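PDB 3TFX: orotidine 5'-phosphate decarboxylase from Lactobacillus acidophilus, which probably catalyses the decarboxylation of orotidine 5'-monophosphate to uridine 5'-monophosphate, the last step of de novo UMP synthesis. Local coordinates for residues H90-S95 against L147-M152; V161-L166 against F179-P184. All coordinates share one frame; numbering follows the deposited sequence.

Contact 1: H90-S95 against L147-M152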
ATOM      1  N   HIS A  90       1.198  -3.918   6.042  1.00  7.09           N
ATOM      2  CA  HIS A  90       0.203  -3.846   7.113  1.00  7.49           C
ATOM      3  C   HIS A  90       0.011  -5.178   7.833  1.00  8.08           C
ATOM      4  O   HIS A  90      -0.328  -6.189   7.196  1.00  8.25           O
ATOM      5  CB  HIS A  90      -1.136  -3.340   6.558  1.00  7.66           C
ATOM      6  CG  HIS A  90      -1.234  -1.847   6.528  1.00  8.35           C
ATOM      7  ND1 HIS A  90      -1.582  -1.106   7.637  1.00  9.76           N
ATOM      8  CD2 HIS A  90      -0.990  -0.956   5.541  1.00  8.82           C
ATOM      9  CE1 HIS A  90      -1.562   0.179   7.327  1.00 10.56           C
ATOM     10  NE2 HIS A  90      -1.208   0.294   6.061  1.00  8.56           N
ATOM     11  N   ALA A  91       0.244  -5.186   9.151  1.00  8.38           N
ATOM     12  CA  ALA A  91      -0.064  -6.348   9.992  1.00  8.89           C
ATOM     13  C   ALA A  91      -1.566  -6.653   9.967  1.00  9.18           C
ATOM     14  O   ALA A  91      -1.964  -7.806  10.076  1.00  8.59           O
ATOM     15  CB  ALA A  91       0.391  -6.126  11.440  1.00  9.02           C
ATOM     16  N   LEU A  92      -2.382  -5.615   9.816  1.00  9.43           N
ATOM     17  CA  LEU A  92      -3.825  -5.772   9.615  1.00 10.09           C
ATOM     18  C   LEU A  92      -4.187  -6.702   8.438  1.00 10.50           C
ATOM     19  O   LEU A  92      -5.276  -7.276   8.415  1.00  9.74           O
ATOM     20  CB  LEU A  92      -4.494  -4.402   9.447  1.00 10.07           C
ATOM     21  CG  LEU A  92      -4.634  -3.540  10.705  1.00 10.55           C
ATOM     22  CD1 LEU A  92      -5.281  -2.188  10.360  1.00  9.65           C
ATOM     23  CD2 LEU A  92      -5.436  -4.253  11.783  1.00 10.28           C
ATOM     24  N   GLY A  93      -3.260  -6.851   7.487  1.00 10.91           N
ATOM     25  CA  GLY A  93      -3.409  -7.801   6.378  1.00 11.47           C
ATOM     26  C   GLY A  93      -3.330  -9.266   6.787  1.00 12.22           C
ATOM     27  O   GLY A  93      -3.649 -10.163   5.990  1.00 11.70           O
ATOM     28  N   GLY A  94      -2.883  -9.512   8.021  1.00 12.25           N
ATOM     29  CA  GLY A  94      -2.892 -10.854   8.568  1.00 12.40           C
ATOM     30  C   GLY A  94      -1.601 -11.644   8.437  1.00 13.05           C
ATOM     31  O   GLY A  94      -0.679 -11.286   7.676  1.00 12.69           O
ATOM     32  N   SER A  95      -1.567 -12.741   9.187  1.00 12.76           N
ATOM     33  CA  SER A  95      -0.408 -13.608   9.336  1.00 13.46           C
ATOM     34  C   SER A  95       0.171 -14.174   8.037  1.00 12.90           C
ATOM     35  O   SER A  95       1.394 -14.134   7.817  1.00 13.12           O
ATOM     36  CB  SER A  95      -0.787 -14.780  10.243  1.00 13.60           C
ATOM     37  OG  SER A  95       0.356 -15.556  10.470  1.00 16.95           O
ATOM     38  N   LEU A 147       0.446  -4.302  20.463  1.00 14.30           N
ATOM     39  CA  LEU A 147       1.285  -5.419  20.898  1.00 13.78           C
ATOM     40  C   LEU A 147       0.889  -6.732  20.187  1.00 13.53           C
ATOM     41  O   LEU A 147       1.748  -7.488  19.727  1.00 13.73           O
ATOM     42  CB  LEU A 147       1.235  -5.560  22.422  1.00 13.95           C
ATOM     43  CG  LEU A 147       1.844  -6.827  23.052  1.00 14.85           C
ATOM     44  CD1 LEU A 147       3.323  -6.874  22.770  1.00 13.02           C
ATOM     45  CD2 LEU A 147       1.560  -6.926  24.578  1.00 15.03           C
ATOM     46  N   SER A 148      -0.409  -6.973  20.069  1.00 13.17           N
ATOM     47  CA  SER A 148      -0.939  -8.161  19.382  1.00 13.36           C
ATOM     48  C   SER A 148      -0.517  -8.231  17.896  1.00 12.97           C
ATOM     49  O   SER A 148      -0.082  -9.277  17.410  1.00 12.47           O
ATOM     50  CB  SER A 148      -2.465  -8.178  19.504  1.00 13.45           C
ATOM     51  OG  SER A 148      -3.026  -9.270  18.816  1.00 15.46           O
ATOM     52  N   LEU A 149      -0.650  -7.113  17.190  1.00 12.16           N
ATOM     53  CA  LEU A 149      -0.193  -7.011  15.798  1.00 12.24           C
ATOM     54  C   LEU A 149       1.326  -7.205  15.695  1.00 12.07           C
ATOM     55  O   LEU A 149       1.805  -7.913  14.822  1.00 11.30           O
ATOM     56  CB  LEU A 149      -0.585  -5.648  15.225  1.00 11.93           C
ATOM     57  CG  LEU A 149      -1.835  -5.483  14.347  1.00 12.74           C
ATOM     58  CD1 LEU A 149      -2.810  -6.649  14.339  1.00 12.62           C
ATOM     59  CD2 LEU A 149      -2.524  -4.176  14.615  1.00 10.90           C
ATOM     60  N   ALA A 150       2.074  -6.590  16.611  1.00 12.34           N
ATOM     61  CA  ALA A 150       3.526  -6.714  16.609  1.00 13.07           C
ATOM     62  C   ALA A 150       3.989  -8.163  16.853  1.00 13.60           C
ATOM     63  O   ALA A 150       4.815  -8.682  16.101  1.00 13.52           O
ATOM     64  CB  ALA A 150       4.151  -5.754  17.607  1.00 12.37           C
ATOM     65  N   LYS A 151       3.447  -8.810  17.889  1.00 14.50           N
ATOM     66  CA  LYS A 151       3.787 -10.203  18.204  1.00 15.69           C
ATOM     67  C   LYS A 151       3.511 -11.125  17.016  1.00 15.84           C
ATOM     68  O   LYS A 151       4.365 -11.932  16.628  1.00 15.38           O
ATOM     69  CB  LYS A 151       3.025 -10.694  19.434  1.00 16.29           C
ATOM     70  CG  LYS A 151       3.568 -10.201  20.765  1.00 18.85           C
ATOM     71  CD  LYS A 151       2.740 -10.680  21.949  1.00 23.09           C
ATOM     72  CE  LYS A 151       2.862 -12.191  22.171  1.00 25.88           C
ATOM     73  NZ  LYS A 151       4.240 -12.615  22.595  1.00 28.54           N
HETATM   74  N   MSE A 152       2.324 -10.972  16.430  1.00 16.43           N
HETATM   75  CA  MSE A 152       1.935 -11.747  15.261  1.00 17.30           C
HETATM   76  C   MSE A 152       2.883 -11.540  14.089  1.00 15.93           C
HETATM   77  O   MSE A 152       3.227 -12.505  13.401  1.00 15.36           O
HETATM   78  CB  MSE A 152       0.497 -11.431  14.836  1.00 18.87           C
HETATM   79  CG  MSE A 152      -0.022 -12.353  13.721  1.00 24.16           C
HETATM   80 SE   MSE A 152      -1.646 -11.674  12.873  1.00 40.75          SE
HETATM   81  CE  MSE A 152      -0.910 -10.056  12.066  1.00 35.52           C
TER

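Contact 2: V161-L166 against F179-P184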
ATOM      1  N   VAL A 161       9.093  -3.876  13.413  1.00 11.21           N
ATOM      2  CA  VAL A 161       7.879  -3.071  13.356  1.00 11.68           C
ATOM      3  C   VAL A 161       8.202  -1.567  13.325  1.00 11.74           C
ATOM      4  O   VAL A 161       9.251  -1.131  13.788  1.00 10.84           O
ATOM      5  CB  VAL A 161       6.968  -3.303  14.579  1.00 12.03           C
ATOM      6  CG1 VAL A 161       6.237  -4.614  14.463  1.00 12.96           C
ATOM      7  CG2 VAL A 161       7.778  -3.187  15.895  1.00 11.82           C
ATOM      8  N   ILE A 162       7.270  -0.785  12.797  1.00 12.23           N
ATOM      9  CA  ILE A 162       7.290   0.653  12.970  1.00 12.26           C
ATOM     10  C   ILE A 162       6.504   0.934  14.239  1.00 13.04           C
ATOM     11  O   ILE A 162       5.345   0.550  14.336  1.00 12.93           O
ATOM     12  CB  ILE A 162       6.588   1.372  11.790  1.00 13.33           C
ATOM     13  CG1 ILE A 162       7.090   0.851  10.426  1.00 11.60           C
ATOM     14  CG2 ILE A 162       6.629   2.922  11.982  1.00 12.86           C
ATOM     15  CD1 ILE A 162       8.580   1.007  10.148  1.00 10.98           C
ATOM     16  N   CYS A 163       7.129   1.606  15.207  1.00 13.46           N
ATOM     17  CA  CYS A 163       6.458   1.987  16.440  1.00 14.08           C
ATOM     18  C   CYS A 163       6.953   3.352  16.882  1.00 14.85           C
ATOM     19  O   CYS A 163       7.926   3.856  16.354  1.00 14.56           O
ATOM     20  CB  CYS A 163       6.707   0.948  17.544  1.00 13.81           C
ATOM     21  SG  CYS A 163       8.464   0.709  17.984  1.00 13.24           S
ATOM     22  N   SER A 164       6.270   3.950  17.850  1.00 16.16           N
ATOM     23  CA  SER A 164       6.713   5.211  18.417  1.00 17.66           C
ATOM     24  C   SER A 164       7.840   4.922  19.412  1.00 18.04           C
ATOM     25  O   SER A 164       7.885   3.834  19.990  1.00 18.15           O
ATOM     26  CB  SER A 164       5.565   5.897  19.150  1.00 17.72           C
ATOM     27  OG  SER A 164       5.674   5.618  20.526  1.00 19.77           O
ATOM     28  N   PRO A 165       8.757   5.884  19.609  1.00 18.68           N
ATOM     29  CA  PRO A 165       9.826   5.728  20.594  1.00 19.17           C
ATOM     30  C   PRO A 165       9.338   5.213  21.960  1.00 19.70           C
ATOM     31  O   PRO A 165       9.992   4.362  22.567  1.00 19.24           O
ATOM     32  CB  PRO A 165      10.403   7.148  20.724  1.00 19.41           C
ATOM     33  CG  PRO A 165       9.615   8.025  19.747  1.00 19.26           C
ATOM     34  CD  PRO A 165       8.933   7.105  18.802  1.00 18.69           C
ATOM     35  N   LEU A 166       8.191   5.708  22.412  1.00 20.24           N
ATOM     36  CA  LEU A 166       7.632   5.341  23.713  1.00 21.42           C
ATOM     37  C   LEU A 166       7.111   3.913  23.788  1.00 21.18           C
ATOM     38  O   LEU A 166       7.020   3.342  24.879  1.00 21.22           O
ATOM     39  CB  LEU A 166       6.492   6.289  24.084  1.00 22.39           C
ATOM     40  CG  LEU A 166       6.796   7.663  24.695  1.00 24.84           C
ATOM     41  CD1 LEU A 166       5.583   8.564  24.560  1.00 27.16           C
ATOM     42  CD2 LEU A 166       7.187   7.529  26.162  1.00 28.02           C
ATOM     43  N   PHE A 179      14.804  -8.603  16.373  1.00 12.88           N
ATOM     44  CA  PHE A 179      13.705  -7.796  15.851  1.00 11.73           C
ATOM     45  C   PHE A 179      14.160  -6.344  15.771  1.00 11.49           C
ATOM     46  O   PHE A 179      14.993  -5.894  16.574  1.00 11.72           O
ATOM     47  CB  PHE A 179      12.495  -7.888  16.781  1.00 11.12           C
ATOM     48  CG  PHE A 179      11.155  -7.803  16.076  1.00 10.15           C
ATOM     49  CD1 PHE A 179      10.844  -8.663  15.025  1.00  9.71           C
ATOM     50  CD2 PHE A 179      10.189  -6.887  16.501  1.00  9.29           C
ATOM     51  CE1 PHE A 179       9.593  -8.605  14.389  1.00  8.86           C
ATOM     52  CE2 PHE A 179       8.935  -6.819  15.878  1.00 10.02           C
ATOM     53  CZ  PHE A 179       8.632  -7.694  14.827  1.00  9.94           C
ATOM     54  N   LEU A 180      13.619  -5.619  14.800  1.00 10.58           N
ATOM     55  CA  LEU A 180      13.958  -4.211  14.604  1.00 10.09           C
ATOM     56  C   LEU A 180      12.826  -3.315  15.065  1.00  9.68           C
ATOM     57  O   LEU A 180      11.701  -3.433  14.595  1.00  9.73           O
ATOM     58  CB  LEU A 180      14.286  -3.941  13.132  1.00  9.88           C
ATOM     59  CG  LEU A 180      15.525  -4.669  12.587  1.00 11.18           C
ATOM     60  CD1 LEU A 180      15.566  -4.569  11.082  1.00 10.04           C
ATOM     61  CD2 LEU A 180      16.872  -4.167  13.226  1.00  8.75           C
ATOM     62  N   TYR A 181      13.121  -2.412  15.991  1.00  9.22           N
ATOM     63  CA  TYR A 181      12.135  -1.417  16.400  1.00  9.19           C
ATOM     64  C   TYR A 181      12.494  -0.106  15.711  1.00  9.07           C
ATOM     65  O   TYR A 181      13.458   0.561  16.096  1.00  8.63           O
ATOM     66  CB  TYR A 181      12.080  -1.313  17.933  1.00  9.81           C
ATOM     67  CG  TYR A 181      11.863  -2.671  18.579  1.00  8.43           C
ATOM     68  CD1 TYR A 181      10.578  -3.176  18.748  1.00  9.50           C
ATOM     69  CD2 TYR A 181      12.938  -3.460  18.977  1.00 10.14           C
ATOM     70  CE1 TYR A 181      10.358  -4.434  19.325  1.00 10.40           C
ATOM     71  CE2 TYR A 181      12.731  -4.729  19.565  1.00 11.06           C
ATOM     72  CZ  TYR A 181      11.437  -5.204  19.720  1.00 10.13           C
ATOM     73  OH  TYR A 181      11.210  -6.444  20.269  1.00 10.09           O
ATOM     74  N   VAL A 182      11.736   0.222  14.663  1.00  8.93           N
ATOM     75  CA  VAL A 182      12.011   1.381  13.808  1.00  9.14           C
ATOM     76  C   VAL A 182      11.075   2.533  14.171  1.00 10.61           C
ATOM     77  O   VAL A 182       9.846   2.398  14.077  1.00 11.17           O
ATOM     78  CB  VAL A 182      11.895   1.025  12.321  1.00  9.34           C
ATOM     79  CG1 VAL A 182      12.102   2.271  11.429  1.00  7.43           C
ATOM     80  CG2 VAL A 182      12.900  -0.085  11.957  1.00  7.20           C
ATOM     81  N   THR A 183      11.662   3.653  14.600  1.00 10.46           N
ATOM     82  CA  THR A 183      10.911   4.738  15.247  1.00 11.32           C
ATOM     83  C   THR A 183      11.055   6.096  14.529  1.00 11.89           C
ATOM     84  O   THR A 183      12.133   6.694  14.568  1.00 11.24           O
ATOM     85  CB  THR A 183      11.350   4.908  16.728  1.00 11.22           C
ATOM     86  OG1 THR A 183      12.716   5.322  16.773  1.00 10.27           O
ATOM     87  CG2 THR A 183      11.231   3.599  17.495  1.00 10.79           C
ATOM     88  N   PRO A 184       9.965   6.594  13.889  1.00 13.28           N
ATOM     89  CA  PRO A 184       9.984   7.868  13.115  1.00 14.56           C
ATOM     90  C   PRO A 184       9.807   9.232  13.801  1.00 16.17           C
ATOM     91  O   PRO A 184      10.072  10.278  13.177  1.00 17.62           O
ATOM     92  CB  PRO A 184       8.842   7.682  12.091  1.00 14.40           C
ATOM     93  CG  PRO A 184       7.896   6.744  12.752  1.00 14.00           C
ATOM     94  CD  PRO A 184       8.733   5.818  13.627  1.00 13.08           C
TER

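Contact 1: H90-S95 against L147-M152
Ala-91 meets Leu-149 where the loop leaving strand 86-90 of the TIM barrel runs against helix 142-155. The tight part lies here: Ala-91 CB sits 3.7 Å from Leu-149 CG, and the two CA atoms are only 5.8 Å apart. A methyl group suits this place because CB and CG of Leu-149 already lie against it, and with the backbones this close a longer side chain would have little space on that line. Beyond it, Leu-92 starts out pointing away from the helix, but with CG beside its backbone N (chi1 -73°) its end comes back, CD2 lying 4.1 Å from Leu-149 CD2, the two side chains crossing at a slant. The methyl end of Met-152, a selenomethionine, also belongs to this close-packed part.

The looser side lies at its selenium and the partly exposed Ser-95, whose CA atoms are 6.6 Å apart. No hydrogen bond joins the two segments. The selenium is 3.8 Å from Ser-95 N, which donates its hydrogen bond to Glu-135 of the second subunit; Ser-95 OG pairs with Ser-156. Glu-135 of the second subunit also packs on Leu-149 and Met-152, placing the contact at the dimer interface. A bend at chi3 (65°) brings Met-152 CE to 3.2 Å from Ala-91 O, the oxygen that accepts the hydrogen bond of Gly-94 N.

Contact 2: V161-L166 against F179-P184
Residues Val-161 to Cys-163 run parallel to Leu-180 to Val-182, joined by three backbone hydrogen bonds: Val-161 N to Leu-180 O (2.9 Å), Val-182 N to Val-161 O, and Cys-163 N to Val-182 O. The middle one is nearly straight at hydrogen (167°), whereas the donor of the last is tilted 28° from the carbonyl plane. Val-182 O also receives the CA-H of Ile-162.

On the face shared with Tyr-181, both methyls of Val-161 meet Phe-179 CE2, each at 3.8 Å; CG1 is set beside the backbone N (chi1 -76°), and CG2 also approaches Tyr-181 CD1 at 4.0 Å. The valine and tyrosine side chains point the same way, and Tyr-181 CE1 comes to the edge of the Phe-179 ring, in its plane. An alanine in place of Val-161 would remove both methyls, and Phe-179 CE2 and Tyr-181 CD1 would probably lose their contact with this strand, leaving a gap beside the two rings. Tyr-181 OH is satisfied by Gly-176 O.

These are neighbouring strands of the closed eight-stranded TIM barrel, connected through helix 168-175 as a beta-alpha-beta crossover. The helix covers this outer face, touching Cys-163 and Tyr-181, so a small thiol fits well: Cys-163 SG comes near the Tyr-181 ring at its edge.

On the face of Ile-162 and Val-182, branched aliphatic side chains suit the strand and fill the space between neighbours. Ile-162 CD1 reaches Val-182 CG1 at 4.0 Å, and Ile-162 CG2 touches Pro-184 CD. Past the bridges, Thr-183 CG2 lies 3.5 Å from Cys-163 O, Thr-183 OG1 is hydrogen-bonded to Ser-210 OG, and Thr-183 CB rests against Pro-165 CD.

Helix 142-155 connects the two contacts: it supplies 147-152 to contact 1 and leads in the chain to strand 160-162 of contact 2. Their centres are 14 Å apart, yet they touch, because Ala-150, whose side chain points away from 90-95, places its CB 3.9 Å from Val-161 CG1. Both lie near the predicted substrate site. In contact 1 the Leu-92 side chain is about 4 Å from that of His-66, a predicted substrate-binding residue, and about 10 Å from that of Lys-64, the predicted proton donor. In contact 2 the Pro-184 and Ile-162 side chains lie about 6 Å from those of Lys-35 and Asp-62, respectively, both also predicted to bind substrate.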